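Local coordinates for protein HepC.19480.a.B1 (Helicobacter pylori, PDB 6MTZ) that is of unknown function but probably acts as a metal-dependent phosphoesterase of the DHH family, at residues Leu74-Glu80 and Val110-Trp116; Ser70-Leu74 and Leu100-Ser106; Ser63-Val69 and Asn95-Leu101; Asp20-Cys24 and Cys124-Val129. The contacts are given in a common frame with arbitrary orientation. Numbering follows the deposited sequence.

Overall arrangement
All four contacts lie around the parallel sheet of the N-terminal domain, with strand order 35-39, 10-15, 64-70, 95-102, 117-119. Contact 3 pairs strands 64-70 and 95-102, and contact 2 continues it past their C-terminal ends, sharing L100 and L101, with centres about 16 Å apart. Contact 1, centred about 10 Å from contact 2, carries on through L74 into helix 76-85. Along the chain the segments of these three alternate, nested between 20-24 and 124-129, which contact 4 brings together. Contacts 2 and 4, about 10 Å between centres, meet where D71 and H103 approach D20, so acidic residues and histidines gather at the C-terminal ends of the strands, consistent with a metal site as in DHH phosphoesterases.

Contact 1: residues Leu74-Glu80 and Val110-Trp116; sequences LNLNEAE and VAESFHW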
# COMPACT_ATOMS: atom_id res chain seq x y z
N LEU A 74 11.59 3.90 14.03
CA LEU A 74 12.64 2.95 13.69
C LEU A 74 13.29 2.47 14.97
O LEU A 74 13.38 3.22 15.96
CB LEU A 74 13.68 3.60 12.77
CG LEU A 74 13.17 4.34 11.52
CD1 LEU A 74 14.32 5.03 10.78
CD2 LEU A 74 12.45 3.40 10.59
N ASN A 75 13.71 1.21 14.98
CA ASN A 75 14.56 0.79 16.08
C ASN A 75 15.98 1.30 15.83
O ASN A 75 16.31 1.78 14.74
CB ASN A 75 14.56 -0.72 16.24
CG ASN A 75 14.54 -1.45 14.93
OD1 ASN A 75 15.50 -1.40 14.16
ND2 ASN A 75 13.44 -2.15 14.66
N LEU A 76 16.81 1.21 16.87
CA LEU A 76 18.16 1.77 16.79
C LEU A 76 18.92 1.20 15.61
O LEU A 76 19.68 1.91 14.94
CB LEU A 76 18.92 1.50 18.09
CG LEU A 76 18.62 2.39 19.30
CD1 LEU A 76 19.42 1.91 20.51
CD2 LEU A 76 18.94 3.85 19.00
N ASN A 77 18.73 -0.09 15.34
CA ASN A 77 19.50 -0.74 14.29
C ASN A 77 19.13 -0.21 12.91
O ASN A 77 20.01 0.01 12.07
CB ASN A 77 19.29 -2.25 14.36
CG ASN A 77 20.21 -3.00 13.44
OD1 ASN A 77 21.31 -3.38 13.82
ND2 ASN A 77 19.76 -3.20 12.20
N GLU A 78 17.83 0.01 12.66
CA GLU A 78 17.42 0.55 11.36
C GLU A 78 17.81 2.01 11.20
O GLU A 78 18.16 2.44 10.10
CB GLU A 78 15.91 0.38 11.17
CG GLU A 78 15.55 -0.89 10.41
CD GLU A 78 16.20 -0.96 9.04
OE1 GLU A 78 16.13 0.04 8.30
OE2 GLU A 78 16.80 -2.01 8.71
N ALA A 79 17.75 2.79 12.28
CA ALA A 79 18.22 4.18 12.21
C ALA A 79 19.72 4.23 11.95
O ALA A 79 20.19 5.04 11.15
CB ALA A 79 17.86 4.93 13.49
N GLU A 80 20.48 3.35 12.61
CA GLU A 80 21.91 3.25 12.34
C GLU A 80 22.17 2.86 10.90
O GLU A 80 23.04 3.44 10.23
CB GLU A 80 22.57 2.24 13.29
CG GLU A 80 23.10 2.82 14.59
CD GLU A 80 24.18 3.88 14.38
OE1 GLU A 80 24.78 3.92 13.28
OE2 GLU A 80 24.42 4.68 15.31
N VAL A 110 15.52 6.49 20.39
CA VAL A 110 16.12 6.58 19.07
C VAL A 110 16.13 8.03 18.58
O VAL A 110 17.09 8.47 17.94
CB VAL A 110 15.39 5.65 18.10
CG1 VAL A 110 16.06 5.66 16.74
CG2 VAL A 110 15.36 4.24 18.67
N ALA A 111 15.08 8.79 18.90
CA ALA A 111 15.00 10.18 18.45
C ALA A 111 16.15 11.03 18.98
O ALA A 111 16.67 11.90 18.27
CB ALA A 111 13.65 10.77 18.87
N GLU A 112 16.55 10.81 20.23
CA GLU A 112 17.63 11.62 20.79
C GLU A 112 19.02 11.09 20.43
O GLU A 112 20.02 11.61 20.94
CB GLU A 112 17.47 11.73 22.30
CG GLU A 112 17.20 10.41 23.00
CD GLU A 112 16.78 10.59 24.45
OE1 GLU A 112 17.07 9.69 25.27
OE2 GLU A 112 16.16 11.64 24.75
N SER A 113 19.12 10.08 19.57
CA SER A 113 20.41 9.64 19.05
C SER A 113 20.67 10.11 17.62
O SER A 113 21.77 9.91 17.11
CB SER A 113 20.53 8.11 19.09
OG SER A 113 20.43 7.64 20.42
N PHE A 114 19.68 10.70 16.95
CA PHE A 114 19.85 11.08 15.55
C PHE A 114 19.23 12.45 15.32
O PHE A 114 18.04 12.65 15.60
CB PHE A 114 19.23 10.02 14.62
CG PHE A 114 19.90 8.67 14.73
CD1 PHE A 114 20.97 8.35 13.90
CD2 PHE A 114 19.49 7.75 15.68
CE1 PHE A 114 21.60 7.12 14.01
CE2 PHE A 114 20.12 6.52 15.79
CZ PHE A 114 21.17 6.20 14.96
N HIS A 115 20.05 13.38 14.81
CA HIS A 115 19.59 14.75 14.61
C HIS A 115 18.47 14.82 13.58
O HIS A 115 17.62 15.72 13.67
CB HIS A 115 20.78 15.62 14.19
CG HIS A 115 21.81 15.77 15.26
ND1 HIS A 115 21.51 16.15 16.55
CD2 HIS A 115 23.16 15.60 15.23
CE1 HIS A 115 22.61 16.20 17.27
NE2 HIS A 115 23.63 15.87 16.49
N TRP A 116 18.43 13.88 12.62
CA TRP A 116 17.42 13.83 11.58
C TRP A 116 16.13 13.16 12.03
O TRP A 116 15.18 13.11 11.25
CB TRP A 116 17.95 13.08 10.34
CG TRP A 116 18.60 11.75 10.65
CD1 TRP A 116 19.93 11.52 10.86
CD2 TRP A 116 17.94 10.48 10.78
NE1 TRP A 116 20.14 10.18 11.12
CE2 TRP A 116 18.95 9.52 11.07
CE3 TRP A 116 16.61 10.05 10.69
CZ2 TRP A 116 18.66 8.17 11.27
CZ3 TRP A 116 16.33 8.71 10.88
CH2 TRP A 116 17.34 7.79 11.17
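In this parallel alpha/beta domain the first turn of helix 76-85, which follows strand 64-70 in the chain, packs against the turn that leads from helix 108-111 to strand 117-119. The fit is apolar, burying 364 Å². The central bump is the methyl of A79, which enters a hollow walled by V110, F114 and W116: A79 CB lies 3.8 Å from V110 CG1 and 3.7 Å from W116 CH2, and sits over the face of the F114 ring, 3.9 Å from its centroid, as a CH-pi contact. V110 is the answering wedge. Its CG2 reaches toward the start of the helix, 3.6 Å from L76 CD2 and 3.5 Å from L74 O. L76 leans over the outside of the hollow, where its CD2 meets the edge of F114 at CE2, 4.3 Å away. A type I turn from A111 to F114 folds the second segment so that V110 and F114 face the helix. N75 caps helix 76-85, its OD1 accepting from E78 N at 3.1 Å. The indole of W116, held through NE1 by Q83, closes the hollow with its edge: CH2 stands 4.1 Å from L74 CD1, and CZ2 3.5 Å from A79 O.

Contact 2: residues Ser70-Leu74 and Leu100-Ser106; sequences SDLNL and LLDHHIS. With EDO (1,2-ethanediol), chain E.
Two buried aspartates come close here: D71 OD1 and D102 OD1 are 3.9 Å apart. D71 has left-handed backbone angles (69/24), which break the strand just after the parallel bridge S70-L101 (CA-CA 4.8 Å). The segments then diverge, from 4.7 Å between the CA atoms of D71 and D102 to 6.8 Å between those of N73 and H104. D71 N still donates to L101 O at 3.0 Å, and a water accepts from L72 N (2.8 Å) and donates to L101 O (3.1 Å). With chi1 t, D71 brings OD1 to 3.5 Å from H103 NE2 (chi1 p) and 3.4 Å from H104 CE1 (chi1 m). D102, also t, binds H104 twice: OD1 accepts from H104 ND1 at 2.8 Å, and OD2 from H104 N at 3.1 Å, forming an Asx turn. L74 CD1 packs on L100 CD1 at 3.6 Å. S106 OG donates to O2 of an ethanediol at 2.9 Å. D102, H103 and H104 spell the DHH signature. With D18 and D20 also near D71, this crowding of carboxylates beside histidines is consistent with a divalent-metal site, as in DHH phosphoesterases, although no metal is modelled here.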
# COMPACT_ATOMS: atom_id res chain seq x y z
N SER A 70 7.72 9.28 7.59
CA SER A 70 6.66 9.87 8.41
C SER A 70 5.82 8.77 9.03
O SER A 70 5.52 7.76 8.37
CB SER A 70 5.76 10.81 7.60
OG SER A 70 5.29 10.14 6.43
N ASP A 71 5.44 8.97 10.30
CA ASP A 71 4.46 8.15 11.01
C ASP A 71 4.96 6.74 11.28
O ASP A 71 4.17 5.80 11.43
CB ASP A 71 3.13 8.09 10.24
CG ASP A 71 1.96 7.71 11.13
OD1 ASP A 71 2.02 8.00 12.35
OD2 ASP A 71 1.00 7.10 10.60
N LEU A 72 6.27 6.57 11.32
CA LEU A 72 6.88 5.29 11.63
C LEU A 72 7.99 5.53 12.63
O LEU A 72 8.68 6.56 12.57
CB LEU A 72 7.45 4.63 10.37
CG LEU A 72 6.46 4.27 9.26
CD1 LEU A 72 7.19 4.22 7.93
CD2 LEU A 72 5.80 2.92 9.53
N ASN A 73 8.17 4.62 13.57
CA ASN A 73 9.35 4.69 14.42
C ASN A 73 10.30 3.59 14.01
O ASN A 73 9.88 2.49 13.63
CB ASN A 73 9.01 4.63 15.91
CG ASN A 73 8.44 3.32 16.34
OD1 ASN A 73 7.51 2.81 15.73
ND2 ASN A 73 8.98 2.78 17.43
N LEU A 74 11.59 3.90 14.03
CA LEU A 74 12.64 2.95 13.69
C LEU A 74 13.29 2.47 14.97
O LEU A 74 13.38 3.22 15.96
CB LEU A 74 13.68 3.60 12.77
CG LEU A 74 13.17 4.34 11.52
CD1 LEU A 74 14.32 5.03 10.78
CD2 LEU A 74 12.45 3.40 10.59
N LEU A 100 13.10 12.39 9.35
CA LEU A 100 12.06 11.53 9.90
C LEU A 100 11.16 12.37 10.80
O LEU A 100 11.66 13.12 11.65
CB LEU A 100 12.66 10.35 10.69
CG LEU A 100 11.64 9.29 11.16
CD1 LEU A 100 12.18 7.87 11.05
CD2 LEU A 100 11.13 9.54 12.59
N LEU A 101 9.85 12.25 10.59
CA LEU A 101 8.83 12.97 11.35
C LEU A 101 7.87 11.96 11.94
O LEU A 101 7.27 11.18 11.20
CB LEU A 101 8.06 13.94 10.45
CG LEU A 101 8.95 14.92 9.69
CD1 LEU A 101 8.14 15.67 8.64
CD2 LEU A 101 9.66 15.89 10.66
N ASP A 102 7.69 11.98 13.26
CA ASP A 102 6.83 10.99 13.90
C ASP A 102 6.37 11.50 15.26
O ASP A 102 6.91 12.46 15.81
CB ASP A 102 7.53 9.63 14.04
CG ASP A 102 6.61 8.57 14.64
OD1 ASP A 102 5.45 8.49 14.19
OD2 ASP A 102 7.02 7.85 15.58
N HIS A 103 5.37 10.80 15.82
CA HIS A 103 4.74 11.20 17.07
C HIS A 103 4.58 10.05 18.07
O HIS A 103 3.86 10.21 19.06
CB HIS A 103 3.36 11.82 16.78
CG HIS A 103 2.32 10.83 16.36
ND1 HIS A 103 1.58 10.11 17.27
CD2 HIS A 103 1.88 10.46 15.14
CE1 HIS A 103 0.73 9.33 16.62
NE2 HIS A 103 0.89 9.53 15.33
N HIS A 104 5.26 8.92 17.87
CA HIS A 104 5.09 7.73 18.70
C HIS A 104 6.14 7.72 19.81
O HIS A 104 7.34 7.65 19.54
CB HIS A 104 5.20 6.45 17.86
CG HIS A 104 4.03 6.19 16.97
ND1 HIS A 104 3.93 6.71 15.69
CD2 HIS A 104 2.91 5.44 17.16
CE1 HIS A 104 2.80 6.30 15.14
NE2 HIS A 104 2.16 5.54 16.01
N ILE A 105 5.68 7.73 21.07
CA ILE A 105 6.59 7.80 22.21
C ILE A 105 7.51 6.58 22.29
O ILE A 105 8.55 6.65 22.95
CB ILE A 105 5.78 7.96 23.52
CG1 ILE A 105 6.68 8.42 24.66
CG2 ILE A 105 5.13 6.64 23.92
CD1 ILE A 105 7.42 9.71 24.38
N SER A 106 7.18 5.48 21.60
CA SER A 106 8.07 4.32 21.60
C SER A 106 9.45 4.65 21.03
O SER A 106 10.41 3.93 21.33
CB SER A 106 7.45 3.18 20.80
OG SER A 106 7.11 3.60 19.48
C1 EDO E . 2.82 5.70 21.15
O1 EDO E . 1.51 6.17 20.82
C2 EDO E . 3.02 4.32 20.53
O2 EDO E . 4.42 4.10 20.40
O HOH W 1 8.45 8.33 10.91

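Contact 3: residues Ser63-Val69 and Asn95-Leu101; sequences SEFLILV and NIQIQLL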
# COMPACT_ATOMS: atom_id res chain seq x y z
N SER A 63 21.17 14.08 -8.71
CA SER A 63 22.21 14.38 -7.74
C SER A 63 21.72 14.91 -6.40
O SER A 63 22.50 14.92 -5.44
CB SER A 63 23.22 15.38 -8.33
OG SER A 63 22.60 16.64 -8.58
N GLU A 64 20.46 15.34 -6.29
CA GLU A 64 19.93 15.87 -5.04
C GLU A 64 18.75 15.00 -4.60
O GLU A 64 17.85 14.73 -5.40
CB GLU A 64 19.48 17.33 -5.20
CG GLU A 64 20.51 18.24 -5.87
CD GLU A 64 21.59 18.71 -4.91
OE1 GLU A 64 21.42 18.56 -3.69
OE2 GLU A 64 22.62 19.24 -5.39
N PHE A 65 18.75 14.59 -3.33
CA PHE A 65 17.77 13.63 -2.84
C PHE A 65 17.30 13.99 -1.45
O PHE A 65 18.09 14.46 -0.62
CB PHE A 65 18.35 12.21 -2.83
CG PHE A 65 18.79 11.73 -4.17
CD1 PHE A 65 20.09 11.93 -4.60
CD2 PHE A 65 17.91 11.06 -5.00
CE1 PHE A 65 20.50 11.47 -5.84
CE2 PHE A 65 18.31 10.61 -6.24
CZ PHE A 65 19.61 10.81 -6.66
N LEU A 66 16.02 13.74 -1.18
CA LEU A 66 15.44 13.87 0.15
C LEU A 66 14.72 12.58 0.51
O LEU A 66 13.74 12.22 -0.14
CB LEU A 66 14.47 15.05 0.22
CG LEU A 66 13.64 15.06 1.51
CD1 LEU A 66 14.52 15.43 2.72
CD2 LEU A 66 12.45 15.99 1.39
N ILE A 67 15.20 11.91 1.55
CA ILE A 67 14.51 10.75 2.10
C ILE A 67 13.61 11.25 3.23
O ILE A 67 14.10 11.82 4.22
CB ILE A 67 15.49 9.70 2.61
CG1 ILE A 67 16.39 9.22 1.48
CG2 ILE A 67 14.73 8.52 3.22
CD1 ILE A 67 17.32 8.07 1.89
N LEU A 68 12.31 11.06 3.07
CA LEU A 68 11.31 11.55 4.02
C LEU A 68 10.57 10.36 4.59
O LEU A 68 10.02 9.54 3.84
CB LEU A 68 10.34 12.52 3.33
CG LEU A 68 9.28 13.15 4.22
CD1 LEU A 68 9.92 14.10 5.23
CD2 LEU A 68 8.19 13.86 3.40
N VAL A 69 10.56 10.24 5.92
CA VAL A 69 9.94 9.13 6.63
C VAL A 69 8.98 9.71 7.65
O VAL A 69 9.38 10.51 8.50
CB VAL A 69 10.99 8.22 7.31
CG1 VAL A 69 10.32 6.99 7.94
CG2 VAL A 69 12.08 7.80 6.32
N ASN A 95 24.08 14.11 -2.99
CA ASN A 95 23.66 14.83 -1.79
C ASN A 95 22.32 14.28 -1.35
O ASN A 95 21.33 14.36 -2.08
CB ASN A 95 23.58 16.33 -2.04
CG ASN A 95 23.11 17.10 -0.82
OD1 ASN A 95 23.23 16.63 0.31
ND2 ASN A 95 22.57 18.30 -1.04
N ILE A 96 22.28 13.72 -0.14
CA ILE A 96 21.14 12.98 0.36
C ILE A 96 20.78 13.57 1.71
O ILE A 96 21.52 13.39 2.69
CB ILE A 96 21.44 11.48 0.49
CG1 ILE A 96 21.83 10.89 -0.86
CG2 ILE A 96 20.25 10.76 1.11
CD1 ILE A 96 22.31 9.47 -0.79
N GLN A 97 19.65 14.28 1.77
CA GLN A 97 19.09 14.75 3.03
C GLN A 97 18.07 13.74 3.54
O GLN A 97 17.37 13.09 2.77
CB GLN A 97 18.42 16.11 2.86
CG GLN A 97 17.78 16.65 4.12
CD GLN A 97 17.22 18.06 3.93
OE1 GLN A 97 17.56 18.74 2.96
NE2 GLN A 97 16.36 18.49 4.85
N ILE A 98 17.97 13.62 4.86
CA ILE A 98 17.02 12.72 5.47
C ILE A 98 16.28 13.44 6.59
O ILE A 98 16.89 14.16 7.39
CB ILE A 98 17.69 11.44 6.01
CG1 ILE A 98 16.71 10.65 6.86
CG2 ILE A 98 18.94 11.77 6.81
CD1 ILE A 98 17.34 9.44 7.48
N GLN A 99 14.97 13.26 6.63
CA GLN A 99 14.14 13.82 7.69
C GLN A 99 13.08 12.80 8.09
O GLN A 99 12.27 12.40 7.25
CB GLN A 99 13.49 15.13 7.25
CG GLN A 99 12.68 15.82 8.33
CD GLN A 99 13.54 16.21 9.50
OE1 GLN A 99 14.36 17.12 9.39
NE2 GLN A 99 13.36 15.52 10.63
N LEU A 100 13.10 12.39 9.35
CA LEU A 100 12.06 11.53 9.90
C LEU A 100 11.16 12.37 10.80
O LEU A 100 11.66 13.12 11.65
CB LEU A 100 12.66 10.35 10.69
CG LEU A 100 11.64 9.29 11.16
CD1 LEU A 100 12.18 7.87 11.05
CD2 LEU A 100 11.13 9.54 12.59
N LEU A 101 9.85 12.25 10.59
CA LEU A 101 8.83 12.97 11.35
C LEU A 101 7.87 11.96 11.94
O LEU A 101 7.27 11.18 11.20
CB LEU A 101 8.06 13.94 10.45
CG LEU A 101 8.95 14.92 9.69
CD1 LEU A 101 8.14 15.67 8.64
CD2 LEU A 101 9.66 15.89 10.66
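Parallel pairing runs from E64 to V69 between neighbouring strands joined through helix 76-85, a beta-alpha-beta unit; just before it, S63 O accepts from N95 N at 3.0 Å. E64, in register with N95, adds a side-chain bond, N95 ND2 to E64 OE1 at 2.9 Å. F65 then bonds on both sides of its partner I96, its N to N95 O and its O to Q97 N, each 2.9 Å. L66 lays CD1 3.8 Å from Q97 CG. I67 repeats the F65 pattern, N to Q97 O at 2.8 Å and O to Q99 N at 2.9 Å. L68 reaches ahead, CD1 4.2 Å from L101 CD1. V69 ends the segment, though pairing goes on to S70: N to Q99 O at 3.1 Å, O to L101 N at 2.8 Å, CG1 3.7 Å from L100 CD1. F65, I67 and I96 face helix 43-59, Q99 and L101 on the other face meet helix 125-136, and strand 10-15 flanks 64-70 on its other edge.

Contact 4: residues Asp20-Cys24 and Cys124-Val129; sequences DGYAC and CATKIV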
# COMPACT_ATOMS: atom_id res chain seq x y z
N ASP A 20 -3.52 8.63 9.03
CA ASP A 20 -2.38 9.52 9.26
C ASP A 20 -1.25 9.19 8.29
O ASP A 20 -0.67 10.08 7.66
CB ASP A 20 -1.91 9.39 10.72
CG ASP A 20 -1.01 10.56 11.18
OD1 ASP A 20 -0.86 11.56 10.45
OD2 ASP A 20 -0.44 10.48 12.30
N GLY A 21 -0.96 7.89 8.12
CA GLY A 21 0.13 7.50 7.25
C GLY A 21 -0.06 7.92 5.80
O GLY A 21 0.89 8.38 5.15
N TYR A 22 -1.27 7.74 5.26
CA TYR A 22 -1.47 8.11 3.86
C TYR A 22 -1.68 9.61 3.68
O TYR A 22 -1.28 10.16 2.65
CB TYR A 22 -2.65 7.34 3.25
CG TYR A 22 -2.28 5.97 2.74
CD1 TYR A 22 -1.51 5.81 1.60
CD2 TYR A 22 -2.68 4.82 3.41
CE1 TYR A 22 -1.16 4.56 1.14
CE2 TYR A 22 -2.33 3.56 2.96
CZ TYR A 22 -1.57 3.44 1.83
OH TYR A 22 -1.23 2.18 1.37
N ALA A 23 -2.31 10.28 4.64
CA ALA A 23 -2.44 11.74 4.56
C ALA A 23 -1.08 12.45 4.50
O ALA A 23 -0.95 13.50 3.87
CB ALA A 23 -3.26 12.23 5.76
N CYS A 24 -0.05 11.89 5.16
CA CYS A 24 1.29 12.45 5.01
C CYS A 24 1.67 12.54 3.54
O CYS A 24 2.31 13.50 3.12
CB CYS A 24 2.31 11.58 5.77
SG CYS A 24 2.16 11.70 7.56
N CYS A 124 -0.37 14.81 15.14
CA CYS A 124 -0.34 13.68 14.24
C CYS A 124 0.80 13.88 13.24
O CYS A 124 1.30 14.99 13.04
CB CYS A 124 -1.67 13.52 13.50
SG CYS A 124 -1.93 14.75 12.18
N ALA A 125 1.21 12.77 12.61
CA ALA A 125 2.32 12.84 11.67
C ALA A 125 1.98 13.74 10.49
O ALA A 125 2.85 14.48 10.01
CB ALA A 125 2.68 11.43 11.19
N THR A 126 0.73 13.70 10.01
CA THR A 126 0.36 14.54 8.87
C THR A 126 0.59 16.02 9.16
O THR A 126 1.10 16.75 8.31
CB THR A 126 -1.09 14.28 8.48
OG1 THR A 126 -1.19 12.96 7.94
CG2 THR A 126 -1.53 15.25 7.39
N LYS A 127 0.25 16.48 10.37
CA LYS A 127 0.43 17.89 10.68
C LYS A 127 1.91 18.24 10.80
O LYS A 127 2.34 19.29 10.32
CB LYS A 127 -0.32 18.26 11.96
CG LYS A 127 -0.30 19.76 12.27
CD LYS A 127 -1.45 20.13 13.23
CE LYS A 127 -1.54 21.66 13.44
NZ LYS A 127 -2.44 22.01 14.58
N ILE A 128 2.70 17.35 11.41
CA ILE A 128 4.15 17.54 11.45
C ILE A 128 4.72 17.65 10.03
O ILE A 128 5.49 18.57 9.73
CB ILE A 128 4.83 16.41 12.24
CG1 ILE A 128 4.31 16.33 13.68
CG2 ILE A 128 6.34 16.59 12.23
CD1 ILE A 128 4.79 15.11 14.42
N VAL A 129 4.35 16.72 9.15
CA VAL A 129 4.81 16.79 7.76
C VAL A 129 4.42 18.12 7.14
O VAL A 129 5.25 18.79 6.50
CB VAL A 129 4.24 15.62 6.92
CG1 VAL A 129 4.57 15.83 5.43
CG2 VAL A 129 4.79 14.29 7.42
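This is a buried contact between two helices at the C-terminal end of the parallel sheet, held at one end by a carboxylate and packed side by side beyond it. Segments 20-24 and 125-129 lie 20° from parallel, their axes 8.4 Å apart. D20 reaches across to the start of the second helix: its OD2 accepts from A125 N at 2.8 Å, and its OD1 from both T126 N at 2.7 Å and T126 OG1 at 2.9 Å. The acceptors thus meet amides of the helix's first turn, which have no backbone partners within the helix. C124, at the N-cap position, offers its SG to K127 N at 3.3 Å. D18 and D20 form a DxD sequence like that of DHH-family phosphoesterases, and D20 OD2 also lies close to the carboxylates of D71 and D159; a metal-binding role is likely by analogy. One turn on, the helices touch through small side chains, and the CA atoms of C24 and T126 come within 4.5 Å. A23 CB sits 3.1 Å from T126 OG1. C24 and V129 both rest on S70 of strand 64-70, while C24 SG lies 3.7 Å from both A125 CB and V129 CG2.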